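Local coordinates for protein CmeC (Campylobacter jejuni, PDB 4MT4) that forms the trimeric outer membrane channel of a multidrug efflux system and probably carries exported compounds across the outer membrane, at the interface of chains A and B. Sequence-based numbering; all coordinates share one arbitrary frame. Chains: chain A/B, CmeC.

Contact 1: the interface of chains A and B. Residues chain A 336-337, 339, 342; chain B 76, 79, 84.
The carboxylate oxygen OE1 of A:Glu339 is gripped from opposite faces of its plane, by B:Lys84 across the subunit boundary and by A:His336 within its own chain. The site is a subunit junction: the turn from strand 322-335 into helix 339-405, which A:Glu339 begins, meets the end of helix 58-79 and B:Lys84, the first residue of strand 84-96. The ammonium NZ of B:Lys84 lies 2.8 Å from A:Glu339 OE1, a salt bridge whose donor stands 61° out of the carboxylate plane; it ties neighbouring subunits where strands pass into helices. From the other face ND1 of A:His336 donates to OE1 of A:Glu339 at 2.9 Å; this bond is bent, 133° at the hydrogen. A:Glu339 reaches this point with CG anti to the backbone N (chi1 178°) and an extended chain, whereas B:Lys84 bends at chi2 and chi4 and comes in crosswise. On its way the lysine lays CD against one face of the A:His336 ring, 3.9 Å from CG and toward the rim. Next to this bridge, B:Ser79 packs its CB 3.3 Å from the carbonyl O of A:His336. One turn earlier, the CG1 methylene of B:Ile76 touches CB of A:Gln342 at 3.6 Å.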
loop_
_atom_site.group_PDB
_atom_site.type_symbol
_atom_site.label_atom_id
_atom_site.label_comp_id
_atom_site.label_asym_id
_atom_site.label_seq_id
_atom_site.Cartn_x
_atom_site.Cartn_y
_atom_site.Cartn_z
ATOM N N HIS A 336 26.155 -28.208 12.445
ATOM C CA HIS A 336 25.021 -27.415 12.899
ATOM C C HIS A 336 23.747 -27.877 12.203
ATOM O O HIS A 336 22.684 -27.283 12.371
ATOM C CB HIS A 336 25.266 -25.925 12.653
ATOM C CG HIS A 336 26.173 -25.294 13.660
ATOM N ND1 HIS A 336 25.993 -24.007 14.127
ATOM C CD2 HIS A 336 27.269 -25.770 14.300
ATOM C CE1 HIS A 336 26.936 -23.721 15.003
ATOM N NE2 HIS A 336 27.725 -24.775 15.127
ATOM N N TRP A 337 23.880 -28.944 11.418
ATOM C CA TRP A 337 22.750 -29.630 10.796
ATOM C C TRP A 337 21.897 -28.721 9.915
ATOM O O TRP A 337 20.670 -28.696 10.034
ATOM C CB TRP A 337 21.881 -30.282 11.873
ATOM C CG TRP A 337 22.686 -31.019 12.897
ATOM C CD1 TRP A 337 22.759 -30.749 14.232
ATOM C CD2 TRP A 337 23.557 -32.133 12.665
ATOM N NE1 TRP A 337 23.608 -31.633 14.850
ATOM C CE2 TRP A 337 24.113 -32.491 13.909
ATOM C CE3 TRP A 337 23.915 -32.864 11.529
ATOM C CZ2 TRP A 337 25.009 -33.550 14.048
ATOM C CZ3 TRP A 337 24.805 -33.914 11.669
ATOM C CH2 TRP A 337 25.342 -34.246 12.919
ATOM N N GLU A 339 21.901 -25.397 9.720
ATOM C CA GLU A 339 21.659 -24.049 10.237
ATOM C C GLU A 339 22.378 -22.978 9.419
ATOM O O GLU A 339 21.768 -21.999 8.984
ATOM C CB GLU A 339 22.092 -23.949 11.702
ATOM C CG GLU A 339 21.918 -22.557 12.295
ATOM C CD GLU A 339 22.544 -22.419 13.669
ATOM O OE1 GLU A 339 23.185 -23.387 14.127
ATOM O OE2 GLU A 339 22.397 -21.344 14.289
ATOM N N GLN A 342 21.391 -23.220 5.474
ATOM C CA GLN A 342 20.100 -22.619 5.164
ATOM C C GLN A 342 20.141 -21.100 5.318
ATOM O O GLN A 342 19.367 -20.381 4.685
ATOM C CB GLN A 342 18.999 -23.212 6.050
ATOM C CG GLN A 342 18.676 -24.678 5.769
ATOM C CD GLN A 342 18.000 -24.889 4.427
ATOM O OE1 GLN A 342 17.640 -23.933 3.740
ATOM N NE2 GLN A 342 17.825 -26.149 4.047
ATOM N N ILE B 76 16.369 -23.821 9.059
ATOM C CA ILE B 76 17.100 -23.192 10.151
ATOM C C ILE B 76 16.529 -23.608 11.504
ATOM O O ILE B 76 17.269 -23.957 12.424
ATOM C CB ILE B 76 17.063 -21.654 10.043
ATOM C CG1 ILE B 76 17.773 -21.183 8.773
ATOM C CG2 ILE B 76 17.699 -21.014 11.264
ATOM C CD1 ILE B 76 17.729 -19.681 8.571
ATOM N N SER B 79 17.131 -27.242 12.726
ATOM C CA SER B 79 18.465 -27.499 13.254
ATOM C C SER B 79 18.528 -27.280 14.760
ATOM O O SER B 79 19.355 -27.876 15.448
ATOM C CB SER B 79 19.492 -26.610 12.554
ATOM O OG SER B 79 19.288 -25.246 12.883
ATOM N N LYS B 84 24.517 -29.035 18.755
ATOM C CA LYS B 84 25.483 -28.356 17.902
ATOM C C LYS B 84 26.914 -28.727 18.281
ATOM O O LYS B 84 27.242 -28.859 19.460
ATOM C CB LYS B 84 25.289 -26.841 17.988
ATOM C CG LYS B 84 23.887 -26.378 17.626
ATOM C CD LYS B 84 23.550 -26.737 16.188
ATOM C CE LYS B 84 22.125 -26.346 15.837
ATOM N NZ LYS B 84 21.876 -24.893 16.045
#

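Contact 2: the interface of chains A and B. Residues chain A 339, 342-343, 346; chain B 72-73, 76.
B:Ile76 presses its side chain against A:Asn343, and following it outward shows how helix 58-79 of one subunit meets helix 339-405 of the next. From CB, the branch methyl CG2 comes to 4.1 Å from the amide ND2 of A:Asn343. The other branch, CG1, stands anti to the carbonyl carbon (chi1 -64°) and passes 3.9 Å from ND2 of A:Asn343. Its chain then continues extended, chi2 178°, and the terminal CD1 ends against the amide, 3.5 Å from OD1 of A:Asn343 and at similar range from CG and ND2. The two side chains are nearly perpendicular, with the methyl touching the whole carboxamide. That amide is steadied from within its own helix: ND2 of A:Asn343 donates to the carbonyl O of A:Glu339 at 2.7 Å, from 41° out of the carbonyl plane, an arrangement that should restrain its rotation. Beside it, A:Gln342 bends at chi2 to bring OE1 within 3.3 Å of CA of B:Ala72, a contact with carbon. Farther along, A:Leu346 CD2 lies 4.1 Å from OE1 of B:Gln73. No polar atoms pair across this patch, and its burial is centred on B:Ile76. It thus joins neighbouring subunits by van der Waals contact between helices, helping to close the wall of the trimeric channel.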
loop_
_atom_site.group_PDB
_atom_site.type_symbol
_atom_site.label_atom_id
_atom_site.label_comp_id
_atom_site.label_asym_id
_atom_site.label_seq_id
_atom_site.Cartn_x
_atom_site.Cartn_y
_atom_site.Cartn_z
ATOM N N GLU A 339 21.901 -25.397 9.720
ATOM C CA GLU A 339 21.659 -24.049 10.237
ATOM C C GLU A 339 22.378 -22.978 9.419
ATOM O O GLU A 339 21.768 -21.999 8.984
ATOM C CB GLU A 339 22.092 -23.949 11.702
ATOM C CG GLU A 339 21.918 -22.557 12.295
ATOM C CD GLU A 339 22.544 -22.419 13.669
ATOM O OE1 GLU A 339 23.185 -23.387 14.127
ATOM O OE2 GLU A 339 22.397 -21.344 14.289
ATOM N N GLN A 342 21.391 -23.220 5.474
ATOM C CA GLN A 342 20.100 -22.619 5.164
ATOM C C GLN A 342 20.141 -21.100 5.318
ATOM O O GLN A 342 19.367 -20.381 4.685
ATOM C CB GLN A 342 18.999 -23.212 6.050
ATOM C CG GLN A 342 18.676 -24.678 5.769
ATOM C CD GLN A 342 18.000 -24.889 4.427
ATOM O OE1 GLN A 342 17.640 -23.933 3.740
ATOM N NE2 GLN A 342 17.825 -26.149 4.047
ATOM N N ASN A 343 21.048 -20.612 6.158
ATOM C CA ASN A 343 21.220 -19.174 6.324
ATOM C C ASN A 343 21.871 -18.563 5.090
ATOM O O ASN A 343 21.487 -17.482 4.644
ATOM C CB ASN A 343 22.048 -18.862 7.573
ATOM C CG ASN A 343 21.183 -18.576 8.789
ATOM O OD1 ASN A 343 20.530 -17.535 8.866
ATOM N ND2 ASN A 343 21.179 -19.496 9.747
ATOM N N LEU A 346 19.237 -18.647 2.500
ATOM C CA LEU A 346 18.319 -17.530 2.691
ATOM C C LEU A 346 18.904 -16.231 2.141
ATOM O O LEU A 346 18.188 -15.407 1.570
ATOM C CB LEU A 346 17.982 -17.372 4.176
ATOM C CG LEU A 346 16.999 -16.265 4.567
ATOM C CD1 LEU A 346 15.716 -16.365 3.753
ATOM C CD2 LEU A 346 16.704 -16.315 6.063
ATOM N N ALA B 72 13.692 -22.229 3.670
ATOM C CA ALA B 72 15.021 -22.037 4.238
ATOM C C ALA B 72 14.935 -21.770 5.737
ATOM O O ALA B 72 15.726 -22.301 6.516
ATOM C CB ALA B 72 15.740 -20.893 3.535
ATOM N N GLN B 73 13.968 -20.947 6.133
ATOM C CA GLN B 73 13.756 -20.632 7.541
ATOM C C GLN B 73 13.303 -21.875 8.293
ATOM O O GLN B 73 13.627 -22.060 9.464
ATOM C CB GLN B 73 12.724 -19.513 7.699
ATOM C CG GLN B 73 12.487 -19.087 9.143
ATOM C CD GLN B 73 13.746 -18.576 9.814
ATOM O OE1 GLN B 73 14.481 -17.763 9.249
ATOM N NE2 GLN B 73 14.007 -19.059 11.023
ATOM N N ILE B 76 16.369 -23.821 9.059
ATOM C CA ILE B 76 17.100 -23.192 10.151
ATOM C C ILE B 76 16.529 -23.608 11.504
ATOM O O ILE B 76 17.269 -23.957 12.424
ATOM C CB ILE B 76 17.063 -21.654 10.043
ATOM C CG1 ILE B 76 17.773 -21.183 8.773
ATOM C CG2 ILE B 76 17.699 -21.014 11.264
ATOM C CD1 ILE B 76 17.729 -19.681 8.571
#

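Contact 3: the interface of chains A and B. Residues chain A 13-17, 264, 366; chain B 240-241, 244-245.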
loop_
_atom_site.group_PDB
_atom_site.type_symbol
_atom_site.label_atom_id
_atom_site.label_comp_id
_atom_site.label_asym_id
_atom_site.label_seq_id
_atom_site.Cartn_x
_atom_site.Cartn_y
_atom_site.Cartn_z
ATOM N N ASN A 13 19.585 -5.457 -23.688
ATOM C CA ASN A 13 19.670 -5.435 -25.142
ATOM C C ASN A 13 18.391 -4.909 -25.784
ATOM O O ASN A 13 17.326 -5.511 -25.653
ATOM C CB ASN A 13 19.986 -6.837 -25.666
ATOM C CG ASN A 13 21.248 -7.414 -25.054
ATOM O OD1 ASN A 13 21.209 -8.434 -24.365
ATOM N ND2 ASN A 13 22.377 -6.760 -25.300
ATOM N N TYR A 14 18.504 -3.782 -26.477
ATOM C CA TYR A 14 17.362 -3.176 -27.153
ATOM C C TYR A 14 17.811 -2.302 -28.316
ATOM O O TYR A 14 18.946 -1.823 -28.346
ATOM C CB TYR A 14 16.524 -2.354 -26.168
ATOM C CG TYR A 14 17.274 -1.204 -25.532
ATOM C CD1 TYR A 14 18.054 -1.402 -24.400
ATOM C CD2 TYR A 14 17.197 0.080 -26.060
ATOM C CE1 TYR A 14 18.742 -0.356 -23.814
ATOM C CE2 TYR A 14 17.881 1.133 -25.482
ATOM C CZ TYR A 14 18.652 0.909 -24.358
ATOM O OH TYR A 14 19.336 1.952 -23.776
ATOM N N SER A 15 16.914 -2.097 -29.273
ATOM C CA SER A 15 17.205 -1.266 -30.433
ATOM C C SER A 15 16.676 0.151 -30.240
ATOM O O SER A 15 15.683 0.360 -29.542
ATOM C CB SER A 15 16.603 -1.883 -31.696
ATOM O OG SER A 15 17.094 -3.195 -31.905
ATOM N N ILE A 16 17.342 1.121 -30.859
ATOM C CA ILE A 16 16.893 2.508 -30.805
ATOM C C ILE A 16 16.040 2.849 -32.028
ATOM O O ILE A 16 16.247 2.308 -33.116
ATOM C CB ILE A 16 18.080 3.494 -30.713
ATOM C CG1 ILE A 16 18.944 3.426 -31.975
ATOM C CG2 ILE A 16 18.914 3.217 -29.466
ATOM C CD1 ILE A 16 20.095 4.407 -31.981
ATOM N N ASP A 17 15.077 3.746 -31.839
ATOM C CA ASP A 17 14.161 4.128 -32.908
ATOM C C ASP A 17 13.500 5.463 -32.583
ATOM O O ASP A 17 12.513 5.515 -31.851
ATOM C CB ASP A 17 13.106 3.040 -33.121
ATOM C CG ASP A 17 12.169 3.349 -34.270
ATOM O OD1 ASP A 17 12.591 4.042 -35.219
ATOM O OD2 ASP A 17 11.006 2.892 -34.226
ATOM N N ILE A 264 13.785 6.052 -27.435
ATOM C CA ILE A 264 14.458 5.619 -26.216
ATOM C C ILE A 264 15.966 5.852 -26.322
ATOM O O ILE A 264 16.564 5.671 -27.383
ATOM C CB ILE A 264 14.162 4.131 -25.903
ATOM C CG1 ILE A 264 14.795 3.726 -24.566
ATOM C CG2 ILE A 264 14.626 3.228 -27.038
ATOM C CD1 ILE A 264 14.404 2.349 -24.096
ATOM N N PHE A 366 10.576 0.475 -19.314
ATOM C CA PHE A 366 10.435 0.358 -20.762
ATOM C C PHE A 366 8.974 0.424 -21.190
ATOM O O PHE A 366 8.663 0.843 -22.306
ATOM C CB PHE A 366 11.069 -0.946 -21.256
ATOM C CG PHE A 366 12.538 -0.833 -21.548
ATOM C CD1 PHE A 366 13.435 -0.492 -20.549
ATOM C CD2 PHE A 366 13.024 -1.077 -22.823
ATOM C CE1 PHE A 366 14.788 -0.388 -20.818
ATOM C CE2 PHE A 366 14.373 -0.980 -23.096
ATOM C CZ PHE A 366 15.258 -0.632 -22.093
ATOM N N LEU B 240 12.874 -6.644 -24.140
ATOM C CA LEU B 240 12.757 -5.188 -24.126
ATOM C C LEU B 240 12.286 -4.622 -25.463
ATOM O O LEU B 240 11.583 -3.610 -25.503
ATOM C CB LEU B 240 14.094 -4.557 -23.735
ATOM C CG LEU B 240 14.593 -4.914 -22.334
ATOM C CD1 LEU B 240 15.893 -4.191 -22.021
ATOM C CD2 LEU B 240 13.532 -4.596 -21.290
ATOM N N ASN B 241 12.679 -5.269 -26.555
ATOM C CA ASN B 241 12.235 -4.853 -27.881
ATOM C C ASN B 241 10.760 -5.163 -28.090
ATOM O O ASN B 241 10.031 -4.378 -28.695
ATOM C CB ASN B 241 13.074 -5.523 -28.972
ATOM C CG ASN B 241 14.304 -4.714 -29.339
ATOM O OD1 ASN B 241 14.390 -3.523 -29.041
ATOM N ND2 ASN B 241 15.260 -5.357 -30.001
ATOM N N LEU B 244 8.888 -2.564 -26.272
ATOM C CA LEU B 244 8.977 -1.256 -26.910
ATOM C C LEU B 244 8.215 -1.145 -28.231
ATOM O O LEU B 244 7.508 -0.163 -28.458
ATOM C CB LEU B 244 10.443 -0.890 -27.152
ATOM C CG LEU B 244 11.190 -0.155 -26.040
ATOM C CD1 LEU B 244 12.656 0.015 -26.406
ATOM C CD2 LEU B 244 10.546 1.196 -25.781
ATOM N N TYR B 245 8.361 -2.138 -29.102
ATOM C CA TYR B 245 7.932 -1.970 -30.488
ATOM C C TYR B 245 6.858 -2.947 -30.973
ATOM O O TYR B 245 6.095 -2.624 -31.883
ATOM C CB TYR B 245 9.151 -2.059 -31.411
ATOM C CG TYR B 245 10.263 -1.106 -31.033
ATOM C CD1 TYR B 245 10.101 0.269 -31.165
ATOM C CD2 TYR B 245 11.475 -1.578 -30.545
ATOM C CE1 TYR B 245 11.114 1.144 -30.817
ATOM C CE2 TYR B 245 12.493 -0.711 -30.196
ATOM C CZ TYR B 245 12.308 0.649 -30.334
ATOM O OH TYR B 245 13.317 1.518 -29.990
HETATM O O HOH W 1 12.583 4.249 -29.463
#
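This is a mixed polar and apolar interface in which an extended N-terminal segment and helix 339-405 of one subunit receive the short helix 240-245 of the next, joining neighbours in the trimer. B:Asn241 and B:Tyr245 bind the backbone N and O of A:Ser15, which belong to successive peptide groups. The amide N of A:Ser15 donates to OD1 of B:Asn241 at 2.9 Å, nearly straight at 174° and on a lone pair in the carbonyl plane. The phenol OH of B:Tyr245 in turn donates to the carbonyl O of A:Ser15 at 2.7 Å, from 37° above that carbonyl plane, while the oxygen itself lies at the edge of the tyrosine ring. OH of B:Tyr245 lies 2.9 Å from water 1, which also bonds the O of A:Asp17 and the N of A:Ile264. CB of A:Asp17 packs 3.6 Å from CE1 of B:Tyr245. The apolar half centres on the A:Phe366 ring. A:Ile264, with CG1 anti to the backbone N (chi1 -176°) and its chain extended, brings CD1 over one face toward the rim; B:Leu240 CD2 makes a CH-pi contact on the opposite face, also off centre, 3.9 Å from the centroid. CD1 of B:Leu244 packs at the CD2 rim of this ring, 3.7 Å from CD1 of A:Ile264. Together these contacts fasten the N-terminal segment to the neighbouring subunit and help hold the trimeric channel together.

Contact 4: the interface of chains A and B. Residues chain A 353, 356-357; chain B 58, 61-62, 65-66.
Apolar packing dominates where A:Val356 meets B:Leu62, B:Ile65 and B:Asn58, its two methyls dividing the work. CG1, anti to the backbone N (chi1 173°), contacts CG of B:Leu62 at 3.7 Å and also reaches CB of B:Asn58. CG2 of A:Val356 goes instead to the tip of B:Ile65, 3.7 Å from CD1, the two side chains lying alongside one another and pointing opposite ways. B:Leu62 serves several partners on the other helix: besides A:Val356, its CD2 methyl lies 3.7 Å from CG of A:Glu353, the two side chains being roughly perpendicular. Contacts between carbon and oxygen form a second group. The same CD2 of B:Leu62 comes 3.6 Å from OD1 of A:Asn357, and the carbonyl O of B:Asn58 sits 3.4 Å from CG1 of A:Val356. The third kind is a pairing of ionisable groups without a bond. A:Glu353, extended beyond CG, points OE2 at the edge of the B:His66 imidazole in the ring plane, 3.3 Å from CE1, with the carboxylate turned 81° to the ring. OE1 of A:Glu353 remains 4.0 Å from ND1 of B:His66, a proximity that could favour a protonated imidazole. No nitrogen or oxygen pair bonds across this patch. The site therefore holds helix 339-405 against helix 58-79 of the neighbouring subunit mainly by van der Waals contacts, supporting the helical wall of the channel.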
loop_
_atom_site.group_PDB
_atom_site.type_symbol
_atom_site.label_atom_id
_atom_site.label_comp_id
_atom_site.label_asym_id
_atom_site.label_seq_id
_atom_site.Cartn_x
_atom_site.Cartn_y
_atom_site.Cartn_z
ATOM N N GLU A 353 15.584 -12.212 -4.942
ATOM C CA GLU A 353 14.457 -11.297 -4.811
ATOM C C GLU A 353 14.846 -9.894 -5.267
ATOM O O GLU A 353 14.059 -9.194 -5.901
ATOM C CB GLU A 353 13.957 -11.266 -3.365
ATOM C CG GLU A 353 12.764 -10.348 -3.134
ATOM C CD GLU A 353 12.271 -10.379 -1.700
ATOM O OE1 GLU A 353 12.751 -11.229 -0.921
ATOM O OE2 GLU A 353 11.403 -9.553 -1.351
ATOM N N VAL A 356 15.024 -9.979 -9.117
ATOM C CA VAL A 356 13.698 -9.956 -9.722
ATOM C C VAL A 356 13.101 -8.557 -9.632
ATOM O O VAL A 356 12.444 -8.089 -10.563
ATOM C CB VAL A 356 12.757 -10.980 -9.055
ATOM C CG1 VAL A 356 11.334 -10.828 -9.567
ATOM C CG2 VAL A 356 13.262 -12.390 -9.302
ATOM N N ASN A 357 13.345 -7.890 -8.508
ATOM C CA ASN A 357 12.939 -6.502 -8.346
ATOM C C ASN A 357 13.593 -5.614 -9.396
ATOM O O ASN A 357 12.978 -4.674 -9.896
ATOM C CB ASN A 357 13.289 -5.991 -6.949
ATOM C CG ASN A 357 12.427 -6.609 -5.868
ATOM O OD1 ASN A 357 11.324 -7.089 -6.130
ATOM N ND2 ASN A 357 12.924 -6.589 -4.637
ATOM N N ASN B 58 7.198 -11.424 -13.045
ATOM C CA ASN B 58 8.113 -11.226 -11.926
ATOM C C ASN B 58 7.443 -11.329 -10.559
ATOM O O ASN B 58 8.077 -11.735 -9.586
ATOM C CB ASN B 58 8.812 -9.873 -12.061
ATOM C CG ASN B 58 9.852 -9.865 -13.164
ATOM O OD1 ASN B 58 10.696 -10.758 -13.244
ATOM N ND2 ASN B 58 9.788 -8.863 -14.031
ATOM N N LYS B 61 7.487 -14.850 -9.821
ATOM C CA LYS B 61 8.829 -15.237 -9.404
ATOM C C LYS B 61 9.071 -14.865 -7.946
ATOM O O LYS B 61 9.625 -15.650 -7.182
ATOM C CB LYS B 61 9.885 -14.576 -10.295
ATOM C CG LYS B 61 9.827 -14.994 -11.755
ATOM C CD LYS B 61 10.918 -14.321 -12.575
ATOM C CE LYS B 61 10.755 -14.620 -14.058
ATOM N NZ LYS B 61 11.817 -13.981 -14.883
ATOM N N LEU B 62 8.648 -13.660 -7.572
ATOM C CA LEU B 62 8.764 -13.190 -6.196
ATOM C C LEU B 62 8.031 -14.115 -5.232
ATOM O O LEU B 62 8.544 -14.447 -4.165
ATOM C CB LEU B 62 8.215 -11.768 -6.065
ATOM C CG LEU B 62 9.048 -10.638 -6.670
ATOM C CD1 LEU B 62 8.291 -9.318 -6.609
ATOM C CD2 LEU B 62 10.387 -10.524 -5.958
ATOM N N ILE B 65 10.010 -17.233 -4.797
ATOM C CA ILE B 65 11.177 -16.997 -3.954
ATOM C C ILE B 65 10.779 -16.909 -2.486
ATOM O O ILE B 65 11.465 -17.445 -1.614
ATOM C CB ILE B 65 11.913 -15.708 -4.373
ATOM C CG1 ILE B 65 12.445 -15.845 -5.802
ATOM C CG2 ILE B 65 13.054 -15.398 -3.417
ATOM C CD1 ILE B 65 13.005 -14.562 -6.366
ATOM N N HIS B 66 9.661 -16.235 -2.222
ATOM C CA HIS B 66 9.125 -16.127 -0.868
ATOM C C HIS B 66 8.858 -17.508 -0.278
ATOM O O HIS B 66 9.035 -17.728 0.919
ATOM C CB HIS B 66 7.840 -15.296 -0.862
ATOM C CG HIS B 66 8.057 -13.843 -1.149
ATOM N ND1 HIS B 66 9.249 -13.202 -0.885
ATOM C CD2 HIS B 66 7.236 -12.906 -1.681
ATOM C CE1 HIS B 66 9.152 -11.933 -1.240
ATOM N NE2 HIS B 66 7.941 -11.728 -1.725
#

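Contacts 1, 2 and 4 follow one seam, where helix 339-405 of chain A runs beside helix 58-79 of chain B, with contact 1 at the end where these helices meet strand 84-96 and the turn before helix 339-405. Contacts 1 and 2 share A:Glu339, A:Gln342 and B:Ile76, their C-alpha centres about 8 Å apart. Contact 4 is centred about 18 Å from contact 2, and contact 3 about 24 Å beyond contact 4, where A:Phe366 belongs to the same long helix but the partner is helix 240-245. With about 47 Å between the centres of contacts 1 and 3, polar and apolar contacts are spread along the trimer's subunit boundary.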